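Local structure of vitamin B12-binding protein (5YSC) at residues 154-166 with 210-224. The protein binds vitamin B12 in the periplasm and probably delivers it to the BtuC membrane subunits of the BtuCDF importer. Numbering follows the deposited sequence.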
loop_
_atom_site.group_PDB
_atom_site.type_symbol
_atom_site.label_atom_id
_atom_site.label_comp_id
_atom_site.label_asym_id
_atom_site.label_seq_id
_atom_site.Cartn_x
_atom_site.Cartn_y
_atom_site.Cartn_z
ATOM N N PRO A 154 -0.681 1.557 -22.756
ATOM C CA PRO A 154 -0.406 2.649 -21.815
ATOM C C PRO A 154 -1.570 3.609 -21.693
ATOM O O PRO A 154 -2.080 4.137 -22.684
ATOM C CB PRO A 154 0.813 3.343 -22.425
ATOM C CG PRO A 154 1.457 2.289 -23.245
ATOM C CD PRO A 154 0.346 1.489 -23.813
ATOM N N ILE A 155 -1.975 3.842 -20.454
ATOM C CA ILE A 155 -3.026 4.792 -20.154
ATOM C C ILE A 155 -2.525 5.787 -19.125
ATOM O O ILE A 155 -1.935 5.400 -18.130
ATOM C CB ILE A 155 -4.267 4.097 -19.580
ATOM C CG1 ILE A 155 -4.788 3.036 -20.546
ATOM C CG2 ILE A 155 -5.338 5.116 -19.275
ATOM C CD1 ILE A 155 -5.626 3.595 -21.646
ATOM N N ARG A 156 -2.767 7.068 -19.376
ATOM C CA ARG A 156 -2.369 8.133 -18.460
ATOM C C ARG A 156 -3.434 8.316 -17.383
ATOM O O ARG A 156 -4.558 8.709 -17.681
ATOM C CB ARG A 156 -2.141 9.438 -19.230
ATOM C CG ARG A 156 -1.105 9.280 -20.332
ATOM C CD ARG A 156 -1.037 10.505 -21.261
ATOM N NE ARG A 156 -0.720 11.698 -20.487
ATOM C CZ ARG A 156 -1.538 12.719 -20.268
ATOM N NH1 ARG A 156 -2.747 12.759 -20.818
ATOM N NH2 ARG A 156 -1.111 13.734 -19.515
ATOM N N TYR A 157 -3.062 8.085 -16.128
ATOM C CA TYR A 157 -4.004 8.173 -15.024
ATOM C C TYR A 157 -3.574 9.228 -14.000
ATOM O O TYR A 157 -2.403 9.595 -13.866
ATOM C CB TYR A 157 -4.179 6.797 -14.327
ATOM C CG TYR A 157 -2.997 6.407 -13.495
ATOM C CD1 TYR A 157 -1.927 5.715 -14.055
ATOM C CD2 TYR A 157 -2.922 6.777 -12.147
ATOM C CE1 TYR A 157 -0.815 5.383 -13.296
ATOM C CE2 TYR A 157 -1.817 6.471 -11.392
ATOM C CZ TYR A 157 -0.768 5.753 -11.982
ATOM O OH TYR A 157 0.362 5.437 -11.276
ATOM N N PHE A 158 -4.576 9.710 -13.281
ATOM C CA PHE A 158 -4.428 10.482 -12.066
ATOM C C PHE A 158 -4.997 9.661 -10.918
ATOM O O PHE A 158 -6.137 9.200 -11.018
ATOM C CB PHE A 158 -5.185 11.789 -12.240
ATOM C CG PHE A 158 -5.280 12.608 -11.000
ATOM C CD1 PHE A 158 -4.148 12.888 -10.247
ATOM C CD2 PHE A 158 -6.501 13.116 -10.582
ATOM C CE1 PHE A 158 -4.235 13.668 -9.109
ATOM C CE2 PHE A 158 -6.595 13.861 -9.435
ATOM C CZ PHE A 158 -5.454 14.133 -8.690
ATOM N N TYR A 159 -4.221 9.467 -9.837
ATOM C CA TYR A 159 -4.737 8.827 -8.619
ATOM C C TYR A 159 -4.696 9.785 -7.448
ATOM O O TYR A 159 -3.612 10.171 -6.983
ATOM C CB TYR A 159 -3.959 7.555 -8.262
ATOM C CG TYR A 159 -4.436 6.934 -6.949
ATOM C CD1 TYR A 159 -5.784 6.757 -6.688
ATOM C CD2 TYR A 159 -3.536 6.558 -5.980
ATOM C CE1 TYR A 159 -6.222 6.210 -5.496
ATOM C CE2 TYR A 159 -3.947 5.992 -4.785
ATOM C CZ TYR A 159 -5.287 5.835 -4.543
ATOM O OH TYR A 159 -5.700 5.287 -3.353
ATOM N N GLN A 160 -5.884 10.116 -6.973
ATOM C CA GLN A 160 -6.130 11.017 -5.867
ATOM C C GLN A 160 -6.190 10.273 -4.524
ATOM O O GLN A 160 -7.027 9.388 -4.339
ATOM C CB GLN A 160 -7.476 11.681 -6.167
ATOM C CG GLN A 160 -7.695 12.937 -5.510
ATOM C CD GLN A 160 -8.904 13.619 -6.072
ATOM O OE1 GLN A 160 -9.606 13.091 -6.964
ATOM N NE2 GLN A 160 -9.149 14.810 -5.582
ATOM N N LEU A 161 -5.342 10.666 -3.574
ATOM C CA LEU A 161 -5.431 10.154 -2.208
ATOM C C LEU A 161 -6.456 10.894 -1.349
ATOM O O LEU A 161 -6.918 10.351 -0.337
ATOM C CB LEU A 161 -4.066 10.251 -1.529
ATOM C CG LEU A 161 -2.969 9.354 -2.060
ATOM C CD1 LEU A 161 -1.719 9.661 -1.289
ATOM C CD2 LEU A 161 -3.323 7.866 -1.875
ATOM N N SER A 162 -6.801 12.121 -1.719
ATOM C CA SER A 162 -7.780 12.924 -1.002
ATOM C C SER A 162 -8.310 13.971 -1.967
ATOM O O SER A 162 -7.674 14.284 -2.971
ATOM C CB SER A 162 -7.174 13.587 0.234
ATOM O OG SER A 162 -5.909 14.165 -0.062
ATOM N N GLU A 163 -9.499 14.494 -1.663
ATOM C CA GLU A 163 -10.032 15.617 -2.438
ATOM C C GLU A 163 -9.607 16.961 -1.837
ATOM O O GLU A 163 -9.338 17.909 -2.596
ATOM C CB GLU A 163 -11.566 15.507 -2.561
ATOM C CG GLU A 163 -12.040 14.595 -3.732
ATOM C CD GLU A 163 -13.553 14.569 -3.961
ATOM O OE1 GLU A 163 -14.320 15.049 -3.099
ATOM O OE2 GLU A 163 -13.982 14.039 -5.013
ATOM N N LYS A 164 -9.504 17.049 -0.509
ATOM C CA LYS A 164 -9.094 18.275 0.190
ATOM C C LYS A 164 -8.000 17.985 1.215
ATOM O O LYS A 164 -8.275 17.329 2.238
ATOM C CB LYS A 164 -10.266 18.938 0.908
ATOM C CG LYS A 164 -11.549 19.050 0.108
ATOM C CD LYS A 164 -12.719 19.417 1.016
ATOM C CE LYS A 164 -14.053 19.240 0.318
ATOM N NZ LYS A 164 -15.189 19.314 1.292
ATOM N N PRO A 165 -6.750 18.427 0.996
ATOM C CA PRO A 165 -6.261 18.975 -0.266
ATOM C C PRO A 165 -6.097 17.823 -1.233
ATOM O O PRO A 165 -6.274 16.675 -0.819
ATOM C CB PRO A 165 -4.927 19.612 0.115
ATOM C CG PRO A 165 -4.451 18.781 1.270
ATOM C CD PRO A 165 -5.688 18.365 2.016
ATOM N N ILE A 166 -5.786 18.104 -2.490
ATOM C CA ILE A 166 -5.485 17.046 -3.451
ATOM C C ILE A 166 -4.040 16.618 -3.232
ATOM O O ILE A 166 -3.112 17.362 -3.552
ATOM C CB ILE A 166 -5.707 17.509 -4.893
ATOM C CG1 ILE A 166 -7.118 18.115 -5.059
ATOM C CG2 ILE A 166 -5.560 16.351 -5.824
ATOM C CD1 ILE A 166 -7.300 18.888 -6.372
ATOM N N VAL A 210 -7.851 8.735 -17.201
ATOM C CA VAL A 210 -8.592 8.095 -16.121
ATOM C C VAL A 210 -8.273 8.840 -14.831
ATOM O O VAL A 210 -7.119 9.221 -14.608
ATOM C CB VAL A 210 -8.197 6.616 -15.969
ATOM C CG1 VAL A 210 -8.943 6.035 -14.798
ATOM C CG2 VAL A 210 -8.482 5.823 -17.228
ATOM N N ILE A 211 -9.290 9.061 -13.995
ATOM C CA ILE A 211 -9.109 9.544 -12.626
ATOM C C ILE A 211 -9.527 8.448 -11.651
ATOM O O ILE A 211 -10.653 7.948 -11.718
ATOM C CB ILE A 211 -9.907 10.829 -12.377
ATOM C CG1 ILE A 211 -9.315 11.955 -13.245
ATOM C CG2 ILE A 211 -9.834 11.205 -10.914
ATOM C CD1 ILE A 211 -10.139 13.234 -13.285
ATOM N N PHE A 212 -8.629 8.100 -10.740
ATOM C CA PHE A 212 -8.918 7.192 -9.642
ATOM C C PHE A 212 -9.040 7.966 -8.338
ATOM O O PHE A 212 -8.238 8.873 -8.066
ATOM C CB PHE A 212 -7.830 6.135 -9.514
ATOM C CG PHE A 212 -7.831 5.121 -10.640
ATOM C CD1 PHE A 212 -8.951 4.357 -10.911
ATOM C CD2 PHE A 212 -6.727 4.989 -11.455
ATOM C CE1 PHE A 212 -8.931 3.455 -11.912
ATOM C CE2 PHE A 212 -6.699 4.094 -12.495
ATOM C CZ PHE A 212 -7.814 3.315 -12.725
ATOM N N THR A 213 -10.019 7.591 -7.518
ATOM C CA THR A 213 -10.304 8.309 -6.285
ATOM C C THR A 213 -10.794 7.296 -5.237
ATOM O O THR A 213 -10.544 6.092 -5.358
ATOM C CB THR A 213 -11.297 9.455 -6.581
ATOM O OG1 THR A 213 -11.428 10.321 -5.431
ATOM C CG2 THR A 213 -12.697 8.880 -6.990
ATOM N N SER A 214 -11.501 7.785 -4.212
ATOM C CA SER A 214 -11.976 6.965 -3.108
ATOM C C SER A 214 -13.449 6.608 -3.288
ATOM O O SER A 214 -14.202 7.267 -4.014
ATOM C CB SER A 214 -11.788 7.702 -1.779
ATOM O OG SER A 214 -12.652 8.835 -1.724
ATOM N N GLU A 215 -13.861 5.551 -2.586
ATOM C CA GLU A 215 -15.264 5.173 -2.597
ATOM C C GLU A 215 -16.098 6.285 -2.001
ATOM O O GLU A 215 -17.208 6.564 -2.467
ATOM C CB GLU A 215 -15.423 3.851 -1.850
ATOM C CG GLU A 215 -14.621 2.740 -2.527
ATOM C CD GLU A 215 -14.701 1.378 -1.848
ATOM O OE1 GLU A 215 -13.654 0.687 -1.796
ATOM O OE2 GLU A 215 -15.799 0.987 -1.386
ATOM N N HIS A 216 -15.492 7.012 -1.067
ATOM C CA HIS A 216 -16.151 8.082 -0.326
ATOM C C HIS A 216 -16.487 9.237 -1.263
ATOM O O HIS A 216 -17.617 9.743 -1.274
ATOM C CB HIS A 216 -15.234 8.547 0.823
ATOM C CG HIS A 216 -14.111 7.587 1.140
ATOM N ND1 HIS A 216 -14.253 6.212 1.077
ATOM C CD2 HIS A 216 -12.817 7.807 1.490
ATOM C CE1 HIS A 216 -13.107 5.631 1.379
ATOM N NE2 HIS A 216 -12.219 6.575 1.639
ATOM N N ALA A 217 -15.508 9.634 -2.088
ATOM C CA ALA A 217 -15.688 10.729 -3.044
ATOM C C ALA A 217 -16.770 10.407 -4.065
ATOM O O ALA A 217 -17.585 11.271 -4.421
ATOM C CB ALA A 217 -14.366 11.017 -3.763
ATOM N N ILE A 218 -16.791 9.172 -4.558
ATOM C CA ILE A 218 -17.811 8.788 -5.526
ATOM C C ILE A 218 -19.189 8.903 -4.891
ATOM O O ILE A 218 -20.095 9.563 -5.428
ATOM C CB ILE A 218 -17.538 7.365 -6.047
ATOM C CG1 ILE A 218 -16.177 7.301 -6.758
ATOM C CG2 ILE A 218 -18.626 6.915 -6.971
ATOM C CD1 ILE A 218 -16.058 8.181 -7.986
ATOM N N ALA A 219 -19.337 8.314 -3.701
ATOM C CA ALA A 219 -20.623 8.266 -3.017
ATOM C C ALA A 219 -21.148 9.656 -2.712
ATOM O O ALA A 219 -22.363 9.876 -2.721
ATOM C CB ALA A 219 -20.487 7.474 -1.717
ATOM N N ASN A 220 -20.262 10.592 -2.410
ATOM C CA ASN A 220 -20.682 11.936 -2.062
ATOM C C ASN A 220 -20.869 12.824 -3.287
ATOM O O ASN A 220 -21.372 13.947 -3.151
ATOM C CB ASN A 220 -19.656 12.559 -1.104
ATOM C CG ASN A 220 -19.509 11.764 0.189
ATOM O OD1 ASN A 220 -20.492 11.256 0.731
ATOM N ND2 ASN A 220 -18.281 11.651 0.680
ATOM N N GLY A 221 -20.511 12.329 -4.475
ATOM C CA GLY A 221 -20.419 13.151 -5.672
ATOM C C GLY A 221 -19.006 13.667 -5.812
ATOM O O GLY A 221 -18.562 14.481 -4.999
ATOM N N HIS A 222 -18.276 13.185 -6.811
ATOM C CA HIS A 222 -16.858 13.491 -6.831
ATOM C C HIS A 222 -16.618 14.875 -7.428
ATOM O O HIS A 222 -17.450 15.435 -8.158
ATOM C CB HIS A 222 -16.058 12.424 -7.583
ATOM C CG HIS A 222 -16.337 12.371 -9.047
ATOM N ND1 HIS A 222 -15.775 13.253 -9.943
ATOM C CD2 HIS A 222 -17.087 11.516 -9.780
ATOM C CE1 HIS A 222 -16.182 12.954 -11.163
ATOM N NE2 HIS A 222 -16.977 11.901 -11.092
ATOM N N MET A 223 -15.460 15.430 -7.089
ATOM C CA MET A 223 -15.204 16.833 -7.357
ATOM C C MET A 223 -15.037 17.133 -8.838
ATOM O O MET A 223 -15.060 18.313 -9.217
ATOM C CB MET A 223 -13.953 17.280 -6.608
ATOM C CG MET A 223 -12.698 16.509 -7.025
ATOM S SD MET A 223 -11.200 16.984 -6.122
ATOM C CE MET A 223 -11.053 18.686 -6.678
ATOM N N TRP A 224 -14.878 16.116 -9.682
ATOM C CA TRP A 224 -14.552 16.356 -11.082
ATOM C C TRP A 224 -15.792 16.410 -11.968
ATOM O O TRP A 224 -15.663 16.699 -13.160
ATOM C CB TRP A 224 -13.560 15.290 -11.584
ATOM C CG TRP A 224 -12.324 15.230 -10.713
ATOM C CD1 TRP A 224 -11.993 14.250 -9.812
ATOM C CD2 TRP A 224 -11.285 16.223 -10.621
ATOM N NE1 TRP A 224 -10.809 14.567 -9.181
ATOM C CE2 TRP A 224 -10.363 15.774 -9.650
ATOM C CE3 TRP A 224 -11.051 17.440 -11.256
ATOM C CZ2 TRP A 224 -9.214 16.485 -9.328
ATOM C CZ3 TRP A 224 -9.897 18.155 -10.921
ATOM C CH2 TRP A 224 -9.005 17.673 -9.964
HETATM O O HOH W 1 -8.504 5.156 -3.047
HETATM O O HOH W 2 -12.310 12.575 -6.560
HETATM O O HOH W 3 -9.660 10.738 -3.010
#
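Phe-158 and Ile-211 pair on neighbouring parallel strands, 155-159 and 210-213, at the middle of the four-stranded sheet in the C-terminal half of this Fe/B12 periplasmic-binding fold. The ladder is tight here: Phe-212 N reaches Phe-158 O at 2.7 Å, almost straight, and Gln-160 N donates to Phe-212 O. On one face of the sheet, Tyr-159 CD1 packs on Phe-212 CB at 3.5 Å, the two side chains set roughly perpendicular. On the other, Phe-158 CE2 meets Trp-224 CZ2 at 3.7 Å, and Val-203 of helix 200-206 touches both side chains. Gln-160, extended with CG anti to its N (chi1 -158°), reaches alongside Thr-213 to the indole: Trp-224 NE1 donates to Gln-160 OE1 at 2.9 Å; the oxygen lies in the indole plane, while NE1 sits 31° out of the amide plane.

Beyond the strands the contact stays close but turns polar, watered and partly exposed: Glu-163 and Met-223 run antiparallel, Glu-163 CG 3.5 Å from Met-223 SD. One water donates to both Gln-160 OE1 and Glu-163 OE2 and accepts from Thr-213 OG1. Leu-161, between Gln-160 and Glu-163, touches cyanocobalamin. Met-223 N donates to Glu-163 OE2 at 2.9 Å, from above the carboxylate plane.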